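Local atomic coordinates of L-lysine 6-monooxygenase involved in desferrioxamine biosynthesis (Erwinia amylovora CFBP1430, PDB entry 5O8P), a protein that probably hydroxylates a terminal amine of cadaverine as an FAD- and NADPH-dependent monooxygenase in the biosynthesis of the siderophore desferrioxamine. Residues B[48-53]-B[204-209]; B[54-59]-B[273-278]; B[210-215]-B[280-285]; B[198-203]-B[226-231]. One frame throughout, in Å; residues are numbered along the deposited sequence.

Contact 1 (B[48-53]-B[204-209])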
# COMPACT_ATOMS: atom_id res chain seq x y z
N THR B 48 4.97 -14.93 -25.76
CA THR B 48 5.87 -15.78 -24.95
C THR B 48 7.32 -15.30 -24.88
O THR B 48 8.08 -15.76 -24.01
CB THR B 48 5.89 -17.25 -25.45
OG1 THR B 48 6.32 -17.29 -26.82
CG2 THR B 48 4.51 -17.88 -25.32
N GLY B 49 7.70 -14.38 -25.76
CA GLY B 49 9.01 -13.70 -25.66
C GLY B 49 9.13 -12.74 -24.48
O GLY B 49 10.22 -12.46 -24.03
N MET B 50 7.99 -12.23 -24.02
CA MET B 50 7.89 -11.31 -22.88
C MET B 50 7.31 -11.96 -21.63
O MET B 50 6.94 -11.24 -20.69
CB MET B 50 7.00 -10.12 -23.29
CG MET B 50 7.68 -9.08 -24.16
SD MET B 50 9.23 -8.51 -23.46
CE MET B 50 8.77 -8.10 -21.78
N MET B 51 7.25 -13.28 -21.59
CA MET B 51 6.56 -13.96 -20.50
C MET B 51 7.54 -14.27 -19.38
O MET B 51 7.90 -15.43 -19.17
CB MET B 51 5.86 -15.22 -21.01
CG MET B 51 4.97 -15.89 -19.98
SD MET B 51 3.82 -16.97 -20.83
CE MET B 51 4.74 -18.50 -20.97
N LEU B 52 7.95 -13.22 -18.70
CA LEU B 52 8.91 -13.28 -17.62
C LEU B 52 8.20 -13.78 -16.38
O LEU B 52 7.02 -13.47 -16.17
CB LEU B 52 9.48 -11.88 -17.33
CG LEU B 52 10.12 -11.10 -18.49
CD1 LEU B 52 10.36 -9.64 -18.14
CD2 LEU B 52 11.43 -11.74 -18.85
N GLU B 53 8.91 -14.52 -15.53
CA GLU B 53 8.35 -15.05 -14.27
C GLU B 53 7.67 -13.99 -13.40
O GLU B 53 6.63 -14.26 -12.79
CB GLU B 53 9.45 -15.74 -13.45
CG GLU B 53 9.05 -16.05 -12.01
CD GLU B 53 10.07 -16.90 -11.27
OE1 GLU B 53 10.46 -17.97 -11.79
OE2 GLU B 53 10.46 -16.50 -10.15
N ALA B 204 9.69 -2.41 -22.60
CA ALA B 204 11.01 -1.84 -22.35
C ALA B 204 11.36 -1.88 -20.87
O ALA B 204 12.43 -2.34 -20.48
CB ALA B 204 11.06 -0.39 -22.86
N ALA B 205 10.43 -1.40 -20.05
CA ALA B 205 10.67 -1.31 -18.62
C ALA B 205 10.84 -2.69 -17.99
O ALA B 205 11.74 -2.88 -17.17
CB ALA B 205 9.57 -0.54 -17.93
N GLU B 206 9.98 -3.63 -18.36
CA GLU B 206 10.06 -5.00 -17.83
C GLU B 206 11.39 -5.65 -18.16
O GLU B 206 11.97 -6.32 -17.31
CB GLU B 206 8.94 -5.86 -18.37
CG GLU B 206 7.62 -5.57 -17.71
CD GLU B 206 6.45 -6.27 -18.35
OE1 GLU B 206 6.62 -6.93 -19.40
OE2 GLU B 206 5.33 -6.16 -17.79
N ILE B 207 11.84 -5.44 -19.40
CA ILE B 207 13.13 -5.92 -19.86
C ILE B 207 14.24 -5.23 -19.10
O ILE B 207 15.12 -5.91 -18.59
CB ILE B 207 13.30 -5.72 -21.39
CG1 ILE B 207 12.44 -6.73 -22.13
CG2 ILE B 207 14.76 -5.85 -21.82
CD1 ILE B 207 12.34 -6.49 -23.62
N TYR B 208 14.20 -3.90 -19.03
CA TYR B 208 15.22 -3.15 -18.30
C TYR B 208 15.37 -3.63 -16.86
O TYR B 208 16.47 -3.84 -16.38
CB TYR B 208 14.96 -1.64 -18.33
CG TYR B 208 16.17 -0.86 -17.88
CD1 TYR B 208 16.35 -0.54 -16.54
CD2 TYR B 208 17.15 -0.48 -18.79
CE1 TYR B 208 17.45 0.18 -16.12
CE2 TYR B 208 18.27 0.23 -18.39
CZ TYR B 208 18.42 0.56 -17.05
OH TYR B 208 19.54 1.27 -16.66
N TYR B 209 14.25 -3.82 -16.19
CA TYR B 209 14.25 -4.36 -14.84
C TYR B 209 14.85 -5.77 -14.78
O TYR B 209 15.60 -6.10 -13.87
CB TYR B 209 12.83 -4.36 -14.26
CG TYR B 209 12.80 -4.71 -12.80
CD1 TYR B 209 13.07 -3.76 -11.83
CD2 TYR B 209 12.53 -6.01 -12.40
CE1 TYR B 209 13.06 -4.09 -10.49
CE2 TYR B 209 12.52 -6.34 -11.06
CZ TYR B 209 12.79 -5.38 -10.11
OH TYR B 209 12.76 -5.71 -8.80
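Two successive bends in the Met50 side chain, at chi2 and chi3 (both -51°), curl its thioether round until SD and CE reach helix 202-213. The terminal methyl CE comes to rest beside the carboxylate of Glu206, 3.4 Å from OE1. SD meets the end of Ile207, 3.7 Å from CD1, and the two side chains run at about a right angle to each other. Because CE also lies 3.9 Å from Ile207 CG1, the methionine tip fits between two consecutive side chains of the helix.

Glu206 is extended beyond CG, and this carries its carboxylate past the methyl group to polar partners outside the contact. OE1 forms a salt bridge with Arg100, an NADP(+)-binding residue, and OE2 is hydrogen-bonded to Gln202 one turn earlier, which gives each oxygen a partner in a buried setting. Leu52 points at the helix and lays CD1 3.8 Å from the backbone O of Glu206; Tyr182 and Leu183 of helix 182-190 also pack on it. Between Met50 and Leu52, an inverse gamma turn centred on Met51 leaves that side chain directed away from the helix. No hydrogen bond joins the segments, which meet by van der Waals packing, apolar between Met50 and Ile207 and carbon on oxygen at Glu206. Met50 also touches the FAD, and the helix belongs to the Rossmann-type part of the fold, placing this seam where flavin pocket and NADP(H) domain meet.

Contact 2 (B[54-59]-B[273-278]). With FAD (flavin-adenine dinucleotide), chain C.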
# COMPACT_ATOMS: atom_id res chain seq x y z
N SER B 54 8.26 -12.81 -13.34
CA SER B 54 7.73 -11.74 -12.50
C SER B 54 6.62 -10.93 -13.15
O SER B 54 5.96 -10.18 -12.47
CB SER B 54 8.87 -10.80 -12.09
OG SER B 54 9.31 -10.03 -13.20
N ALA B 55 6.43 -11.06 -14.46
CA ALA B 55 5.50 -10.20 -15.22
C ALA B 55 4.02 -10.48 -14.93
O ALA B 55 3.58 -11.63 -15.03
CB ALA B 55 5.76 -10.36 -16.71
N HIS B 56 3.26 -9.43 -14.60
CA HIS B 56 1.79 -9.50 -14.46
C HIS B 56 1.08 -8.78 -15.59
O HIS B 56 1.67 -7.98 -16.28
CB HIS B 56 1.24 -8.91 -13.14
CG HIS B 56 2.05 -7.79 -12.58
ND1 HIS B 56 3.09 -8.01 -11.72
CD2 HIS B 56 1.93 -6.45 -12.71
CE1 HIS B 56 3.62 -6.85 -11.37
NE2 HIS B 56 2.94 -5.89 -11.96
N LEU B 57 -0.21 -9.05 -15.72
CA LEU B 57 -1.09 -8.21 -16.51
C LEU B 57 -1.29 -6.85 -15.82
O LEU B 57 -1.16 -6.73 -14.59
CB LEU B 57 -2.46 -8.86 -16.69
CG LEU B 57 -2.58 -10.22 -17.37
CD1 LEU B 57 -4.00 -10.73 -17.22
CD2 LEU B 57 -2.21 -10.12 -18.82
N GLN B 58 -1.65 -5.86 -16.63
CA GLN B 58 -1.84 -4.49 -16.14
C GLN B 58 -3.30 -4.20 -15.82
O GLN B 58 -3.72 -3.05 -15.72
CB GLN B 58 -1.34 -3.51 -17.21
CG GLN B 58 0.12 -3.65 -17.61
CD GLN B 58 1.05 -3.75 -16.41
OE1 GLN B 58 1.43 -2.75 -15.81
NE2 GLN B 58 1.37 -4.98 -16.04
N THR B 59 -4.05 -5.27 -15.59
CA THR B 59 -5.49 -5.27 -15.73
C THR B 59 -6.04 -6.32 -14.74
O THR B 59 -5.53 -7.46 -14.70
CB THR B 59 -5.83 -5.54 -17.22
OG1 THR B 59 -6.85 -4.65 -17.64
CG2 THR B 59 -6.19 -7.02 -17.54
N GLY B 273 1.93 3.68 -21.32
CA GLY B 273 2.77 3.98 -20.15
C GLY B 273 3.36 2.77 -19.47
O GLY B 273 2.98 1.64 -19.75
N ILE B 274 4.28 3.02 -18.54
CA ILE B 274 4.84 1.99 -17.67
C ILE B 274 4.04 1.92 -16.37
O ILE B 274 3.59 2.94 -15.86
CB ILE B 274 6.31 2.28 -17.32
CG1 ILE B 274 7.14 2.52 -18.58
CG2 ILE B 274 6.90 1.14 -16.53
CD1 ILE B 274 8.46 3.21 -18.31
N ASN B 275 3.87 0.73 -15.82
CA ASN B 275 3.14 0.56 -14.57
C ASN B 275 3.96 1.28 -13.48
O ASN B 275 5.17 1.07 -13.38
CB ASN B 275 2.87 -0.93 -14.32
CG ASN B 275 2.74 -1.31 -12.85
OD1 ASN B 275 1.93 -0.77 -12.13
ND2 ASN B 275 3.54 -2.28 -12.42
N SER B 276 3.31 2.17 -12.73
CA SER B 276 4.02 3.03 -11.77
C SER B 276 4.83 2.26 -10.73
O SER B 276 5.91 2.69 -10.38
CB SER B 276 3.07 4.04 -11.12
OG SER B 276 2.00 3.39 -10.46
N SER B 277 4.33 1.11 -10.27
CA SER B 277 5.09 0.25 -9.37
C SER B 277 6.44 -0.15 -9.94
O SER B 277 7.42 -0.24 -9.20
CB SER B 277 4.32 -1.03 -9.08
OG SER B 277 3.18 -0.76 -8.29
N LEU B 278 6.45 -0.43 -11.25
CA LEU B 278 7.66 -0.88 -11.92
C LEU B 278 8.66 0.25 -12.08
O LEU B 278 9.83 0.05 -11.80
CB LEU B 278 7.33 -1.48 -13.29
CG LEU B 278 8.46 -2.07 -14.14
CD1 LEU B 278 9.19 -3.17 -13.37
CD2 LEU B 278 7.92 -2.59 -15.46
PA FAD C . -2.86 -11.46 -31.15
O1A FAD C . -1.98 -12.25 -30.20
O2A FAD C . -2.22 -10.50 -32.12
O5B FAD C . -3.72 -12.56 -31.95
C5B FAD C . -3.72 -12.66 -33.37
C4B FAD C . -3.76 -14.10 -33.87
O4B FAD C . -4.19 -14.11 -35.24
C3B FAD C . -2.39 -14.76 -33.85
O3B FAD C . -2.51 -16.06 -33.26
C2B FAD C . -1.95 -14.79 -35.31
O2B FAD C . -1.12 -15.90 -35.66
C1B FAD C . -3.28 -14.87 -36.04
N9A FAD C . -3.27 -14.47 -37.47
C8A FAD C . -2.79 -13.34 -38.03
N7A FAD C . -2.99 -13.35 -39.38
C5A FAD C . -3.61 -14.51 -39.69
C6A FAD C . -4.11 -15.18 -40.92
N6A FAD C . -3.99 -14.60 -42.14
N1A FAD C . -4.70 -16.40 -40.79
C2A FAD C . -4.84 -17.00 -39.59
N3A FAD C . -4.40 -16.46 -38.45
C4A FAD C . -3.79 -15.24 -38.43
N1 FAD C . -3.25 -5.51 -22.79
C2 FAD C . -3.90 -5.52 -21.60
O2 FAD C . -5.05 -5.04 -21.55
N3 FAD C . -3.34 -6.05 -20.48
C4 FAD C . -2.11 -6.58 -20.49
O4 FAD C . -1.62 -7.05 -19.44
C4X FAD C . -1.34 -6.61 -21.75
N5 FAD C . -0.10 -7.14 -21.82
C5X FAD C . 0.58 -7.14 -23.00
C6 FAD C . 1.86 -7.70 -23.01
C7 FAD C . 2.62 -7.74 -24.18
C7M FAD C . 4.00 -8.34 -24.16
C8 FAD C . 2.04 -7.18 -25.43
C8M FAD C . 2.84 -7.21 -26.71
C9 FAD C . 0.76 -6.62 -25.43
C9A FAD C . -0.01 -6.57 -24.26
N10 FAD C . -1.33 -6.01 -24.21
C10 FAD C . -2.00 -6.02 -22.95
C1' FAD C . -2.03 -5.42 -25.38
C2' FAD C . -2.96 -6.43 -26.09
O2' FAD C . -3.76 -7.14 -25.13
C3' FAD C . -2.21 -7.45 -26.98
O3' FAD C . -1.49 -6.76 -28.02
C4' FAD C . -3.13 -8.48 -27.63
O4' FAD C . -2.39 -9.68 -27.91
C5' FAD C . -3.76 -7.99 -28.93
O5' FAD C . -4.96 -8.73 -29.18
P FAD C . -5.10 -9.60 -30.52
O1P FAD C . -6.44 -10.32 -30.46
O2P FAD C . -4.83 -8.62 -31.62
O3P FAD C . -3.91 -10.65 -30.20
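The backbone N of Gln58, a residue that faces Asn275 across the contact, donates to the flavin carbonyl oxygen O4 over 3.1 Å, with a fairly straight N-H...O angle of 158°. Leu57 supplies an apolar wall to the same oxygen through CB and CD2, so a main-chain donor and a neighbouring side chain together receive this edge of the isoalloxazine. The Gln58 side chain bends at chi2 (-48°), folding its amide back over its own segment, where NE2 makes a weak bond of 3.0 Å to His56 O.

Asn275 occupies the N-cap position of helix 276-290, and its backbone N is held by Gln202 OE1 of helix 202-213; the starts of two helices are thus tied together. From this cap the Asn275 amide reaches the rim of the His56 imidazole. ND2 lies in the ring plane at its edge, 3.7 Å from NE2, too far for a hydrogen bond, and the amide stands steeply to the ring, with 78° between the planes. The Gln58 and Asn275 side chains also adjoin, although the exact placing of Gln58 OE1 there is doubtful. Leu57 bonds through its backbone to Leu98 of strand 97-99.

Contact 3 (B[210-215]-B[280-285])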
# COMPACT_ATOMS: atom_id res chain seq x y z
N ASP B 210 14.49 -6.60 -15.76
CA ASP B 210 14.96 -8.00 -15.82
C ASP B 210 16.48 -8.04 -15.92
O ASP B 210 17.12 -8.78 -15.18
CB ASP B 210 14.33 -8.72 -17.02
CG ASP B 210 14.37 -10.23 -16.88
OD1 ASP B 210 13.78 -10.75 -15.92
OD2 ASP B 210 14.93 -10.90 -17.79
N LEU B 211 17.03 -7.23 -16.82
CA LEU B 211 18.47 -7.15 -17.04
C LEU B 211 19.20 -6.49 -15.87
O LEU B 211 20.28 -6.93 -15.50
CB LEU B 211 18.80 -6.41 -18.35
CG LEU B 211 18.32 -7.11 -19.64
CD1 LEU B 211 18.46 -6.19 -20.85
CD2 LEU B 211 19.07 -8.40 -19.85
N LEU B 212 18.60 -5.44 -15.30
CA LEU B 212 19.18 -4.73 -14.14
C LEU B 212 19.37 -5.66 -12.94
O LEU B 212 20.34 -5.53 -12.20
CB LEU B 212 18.31 -3.54 -13.74
CG LEU B 212 18.81 -2.65 -12.59
CD1 LEU B 212 20.20 -2.10 -12.87
CD2 LEU B 212 17.84 -1.50 -12.34
N THR B 213 18.45 -6.60 -12.77
CA THR B 213 18.55 -7.63 -11.75
C THR B 213 19.88 -8.37 -11.78
O THR B 213 20.45 -8.64 -10.74
CB THR B 213 17.38 -8.62 -11.89
OG1 THR B 213 16.14 -7.93 -11.63
CG2 THR B 213 17.51 -9.80 -10.95
N ASP B 214 20.40 -8.67 -12.97
CA ASP B 214 21.65 -9.42 -13.11
C ASP B 214 22.85 -8.57 -13.55
O ASP B 214 23.84 -9.11 -14.04
CB ASP B 214 21.44 -10.58 -14.10
CG ASP B 214 20.29 -11.49 -13.72
OD1 ASP B 214 20.02 -11.69 -12.51
OD2 ASP B 214 19.65 -12.03 -14.65
N ILE B 215 22.79 -7.26 -13.35
CA ILE B 215 23.90 -6.39 -13.79
C ILE B 215 25.16 -6.69 -12.99
O ILE B 215 26.24 -6.67 -13.54
CB ILE B 215 23.51 -4.89 -13.76
CG1 ILE B 215 24.49 -4.07 -14.58
CG2 ILE B 215 23.42 -4.34 -12.34
CD1 ILE B 215 24.07 -2.61 -14.73
N ASN B 280 9.01 2.76 -10.12
CA ASN B 280 9.55 2.89 -8.78
C ASN B 280 10.43 1.72 -8.37
O ASN B 280 11.39 1.92 -7.63
CB ASN B 280 8.42 3.04 -7.77
CG ASN B 280 7.71 4.38 -7.88
OD1 ASN B 280 8.17 5.32 -8.54
ND2 ASN B 280 6.58 4.47 -7.20
N ALA B 281 10.09 0.51 -8.81
CA ALA B 281 10.94 -0.66 -8.53
C ALA B 281 12.30 -0.57 -9.21
O ALA B 281 13.31 -1.02 -8.66
CB ALA B 281 10.24 -1.93 -8.92
N ILE B 282 12.32 0.02 -10.41
CA ILE B 282 13.55 0.28 -11.15
C ILE B 282 14.40 1.32 -10.42
O ILE B 282 15.60 1.12 -10.29
CB ILE B 282 13.26 0.75 -12.60
CG1 ILE B 282 12.67 -0.39 -13.41
CG2 ILE B 282 14.53 1.26 -13.29
CD1 ILE B 282 12.07 0.06 -14.73
N TYR B 283 13.81 2.42 -9.97
CA TYR B 283 14.57 3.42 -9.19
C TYR B 283 15.12 2.79 -7.92
O TYR B 283 16.29 2.95 -7.62
CB TYR B 283 13.74 4.66 -8.82
CG TYR B 283 14.60 5.74 -8.22
CD1 TYR B 283 15.25 6.65 -9.03
CD2 TYR B 283 14.80 5.81 -6.84
CE1 TYR B 283 16.08 7.64 -8.49
CE2 TYR B 283 15.62 6.80 -6.28
CZ TYR B 283 16.26 7.72 -7.11
OH TYR B 283 17.10 8.71 -6.62
N ASP B 284 14.28 2.05 -7.20
CA ASP B 284 14.70 1.39 -5.98
C ASP B 284 15.82 0.37 -6.22
O ASP B 284 16.69 0.22 -5.37
CB ASP B 284 13.51 0.74 -5.24
CG ASP B 284 12.63 1.77 -4.49
OD1 ASP B 284 12.83 3.00 -4.65
OD2 ASP B 284 11.73 1.34 -3.73
N LEU B 285 15.81 -0.30 -7.36
CA LEU B 285 16.85 -1.28 -7.68
C LEU B 285 18.15 -0.60 -8.10
O LEU B 285 19.21 -1.06 -7.70
CB LEU B 285 16.39 -2.28 -8.73
CG LEU B 285 17.32 -3.49 -8.93
CD1 LEU B 285 17.57 -4.27 -7.64
CD2 LEU B 285 16.73 -4.41 -9.99
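The last turn of helix 202-213 passes beside helix 276-290, nearest at Leu212 and Leu285, whose CA atoms are 7.7 Å apart. Both leucines point across the gap and meet tip to tip. They share nearly the same conformation: in each, CG is anti to the backbone N (chi1 -177° in Leu212, -169° in Leu285), which throws the branched end straight out from its helix. Leu212 CG sits 3.8 Å from Leu285 CD2, while Leu212 CD2 pushes further in and comes within 4.0 Å of Leu285 CB. The same methyl extends to the preceding turn of the partner helix, 4.0 Å from the backbone O of Ile282, and has a looser apolar neighbour in Ile282 CG2.

At the more exposed margin, Thr213 OG1 lies 3.9 Å from Leu285 CD2. This is packing, since the hydroxyl has its hydrogen-bond partner in Tyr209 O, one turn back in its own helix. Tyr209 itself packs on both Ile282 and Leu285, continuing the seam, and Lys289 NZ bonds to Thr213 O. On the outer side, Glu53 of the second subunit packs on Leu285. On the sheet side, Leu212 packs on Leu222 and Ile282 on Trp224, both of strand 221-225. Two neighbouring helices joined through leucines and isoleucine and packed against a parallel sheet are the layered alpha/beta construction of a Rossmann-type domain.

Contact 4 (B[198-203]-B[226-231])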
# COMPACT_ATOMS: atom_id res chain seq x y z
N LEU B 198 15.91 0.25 -26.16
CA LEU B 198 15.47 1.41 -26.90
C LEU B 198 13.93 1.36 -26.96
O LEU B 198 13.36 0.40 -27.44
CB LEU B 198 16.11 1.36 -28.28
CG LEU B 198 16.30 2.71 -28.97
CD1 LEU B 198 17.54 2.68 -29.84
CD2 LEU B 198 15.06 3.08 -29.79
N GLY B 199 13.27 2.39 -26.41
CA GLY B 199 11.79 2.43 -26.30
C GLY B 199 11.29 2.78 -24.91
O GLY B 199 12.00 2.58 -23.93
N SER B 200 10.06 3.27 -24.82
CA SER B 200 9.51 3.89 -23.61
C SER B 200 8.49 3.03 -22.80
O SER B 200 8.19 3.34 -21.66
CB SER B 200 8.81 5.20 -24.00
OG SER B 200 7.51 4.97 -24.57
N GLY B 201 7.92 1.99 -23.41
CA GLY B 201 6.76 1.33 -22.86
C GLY B 201 6.93 0.32 -21.75
O GLY B 201 8.01 0.19 -21.20
N GLN B 202 5.86 -0.41 -21.46
CA GLN B 202 5.85 -1.42 -20.41
C GLN B 202 6.84 -2.53 -20.72
O GLN B 202 7.50 -3.03 -19.81
CB GLN B 202 4.44 -2.01 -20.25
CG GLN B 202 4.27 -3.09 -19.18
CD GLN B 202 4.49 -2.60 -17.77
OE1 GLN B 202 4.41 -1.41 -17.50
NE2 GLN B 202 4.76 -3.51 -16.86
N SER B 203 6.95 -2.92 -22.00
CA SER B 203 7.88 -4.00 -22.39
C SER B 203 9.32 -3.61 -22.14
O SER B 203 10.07 -4.37 -21.52
CB SER B 203 7.67 -4.40 -23.85
OG SER B 203 6.49 -5.17 -23.96
N THR B 226 15.07 6.57 -24.80
CA THR B 226 13.67 6.70 -25.24
C THR B 226 13.43 8.03 -25.94
O THR B 226 14.07 9.03 -25.62
CB THR B 226 12.66 6.52 -24.08
OG1 THR B 226 11.35 6.81 -24.56
CG2 THR B 226 12.99 7.44 -22.89
N ARG B 227 12.51 8.03 -26.91
CA ARG B 227 12.05 9.26 -27.56
C ARG B 227 11.11 10.04 -26.63
O ARG B 227 11.02 11.27 -26.72
CB ARG B 227 11.35 8.99 -28.89
CG ARG B 227 11.06 10.25 -29.71
CD ARG B 227 9.67 10.25 -30.35
NE ARG B 227 9.59 9.27 -31.43
CZ ARG B 227 9.90 9.49 -32.71
NH1 ARG B 227 10.33 10.69 -33.12
NH2 ARG B 227 9.79 8.50 -33.60
N ALA B 228 10.42 9.32 -25.74
CA ALA B 228 9.49 9.92 -24.79
C ALA B 228 10.16 11.01 -23.95
O ALA B 228 11.35 10.89 -23.63
CB ALA B 228 8.91 8.85 -23.88
N PRO B 229 9.41 12.06 -23.60
CA PRO B 229 9.97 13.16 -22.79
C PRO B 229 10.38 12.74 -21.36
O PRO B 229 11.32 13.30 -20.81
CB PRO B 229 8.83 14.19 -22.77
CG PRO B 229 7.59 13.38 -22.94
CD PRO B 229 7.97 12.29 -23.89
N ARG B 230 9.67 11.78 -20.79
CA ARG B 230 9.97 11.21 -19.49
C ARG B 230 9.71 9.72 -19.58
O ARG B 230 9.22 9.23 -20.61
CB ARG B 230 9.04 11.79 -18.43
CG ARG B 230 9.17 13.30 -18.22
CD ARG B 230 7.92 13.94 -17.64
NE ARG B 230 6.90 14.05 -18.68
CZ ARG B 230 5.70 13.48 -18.67
NH1 ARG B 230 5.29 12.73 -17.64
NH2 ARG B 230 4.89 13.64 -19.72
N PHE B 231 10.02 8.99 -18.51
CA PHE B 231 9.59 7.60 -18.36
C PHE B 231 8.21 7.64 -17.70
O PHE B 231 8.07 7.34 -16.51
CB PHE B 231 10.61 6.79 -17.54
CG PHE B 231 11.97 6.76 -18.17
CD1 PHE B 231 12.29 5.81 -19.13
CD2 PHE B 231 12.92 7.69 -17.82
CE1 PHE B 231 13.54 5.80 -19.72
CE2 PHE B 231 14.18 7.68 -18.40
CZ PHE B 231 14.49 6.74 -19.36
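Van der Waals packing is what joins Gly199 and Ser200 to Thr226 and Ala228. The chains come close at Gly199 and Thr226, with CA atoms 4.8 Å apart, and Gly199 O lies 4.0 Å from Thr226 CB. Ser200 points at the loop: its CB touches the methyl CB of Ala228 at 3.7 Å and also adjoins Thr226 OG1. Gly199 has a positive phi of 130°, at which a CB would be jammed against the preceding carbonyl, so this backbone conformation calls for glycine.

Hydrogen bonds act within and around the two segments rather than from one to the other. Thr226 OG1, anti to the backbone N (chi1 173°), accepts from Ala228 N at 2.9 Å, an ST turn that bends the loop just after strand 221-225. Backbone bonds join Gly199 to Ile225, and Gly199 O also receives Trp224 NE1.

Charged groups lie at the periphery. Arg227 pairs with Glu304, and Arg230 makes a salt bridge to Glu235 of the fourth subunit.

Gly199, Gly201 and Ala204 fit the GxGxxA pattern of a Rossmann dinucleotide site, with Gly201 as N-cap of helix 202-213. Ser200, Ser203 and Arg227 are NADP(+)-binding residues, although no NADP(+) is bound to this chain. With no hydrogen bond between the segments, they pack through carbon contacts, and the Thr226 hydroxyl is spent inside its own loop; Ser200 and Arg227 bring a hydroxyl and a positive charge to the NADP(+) site, probably for its phosphate.

In the fold
From the N terminus, the loop 48-53 and the adjoining segment 54-59 open contacts 1 and 2 near the flavin. The chain next reaches 198-203, where contact 4 opens; contact 1 then closes at 204-209, crossing contacts 2 and 4. Contact 3 opens at 210-215, after contact 1 has closed, and contact 4 closes at 226-231, wholly nested within the loop of contact 2. Segments 273-278 and 280-285 finally close contacts 2 and 3, which cross; contact 3 also crosses contact 4. Helix 202-213 serves contacts 1, 3 and 4, linking the FAD-side loop, helix 276-290 and the loop after strand 221-225.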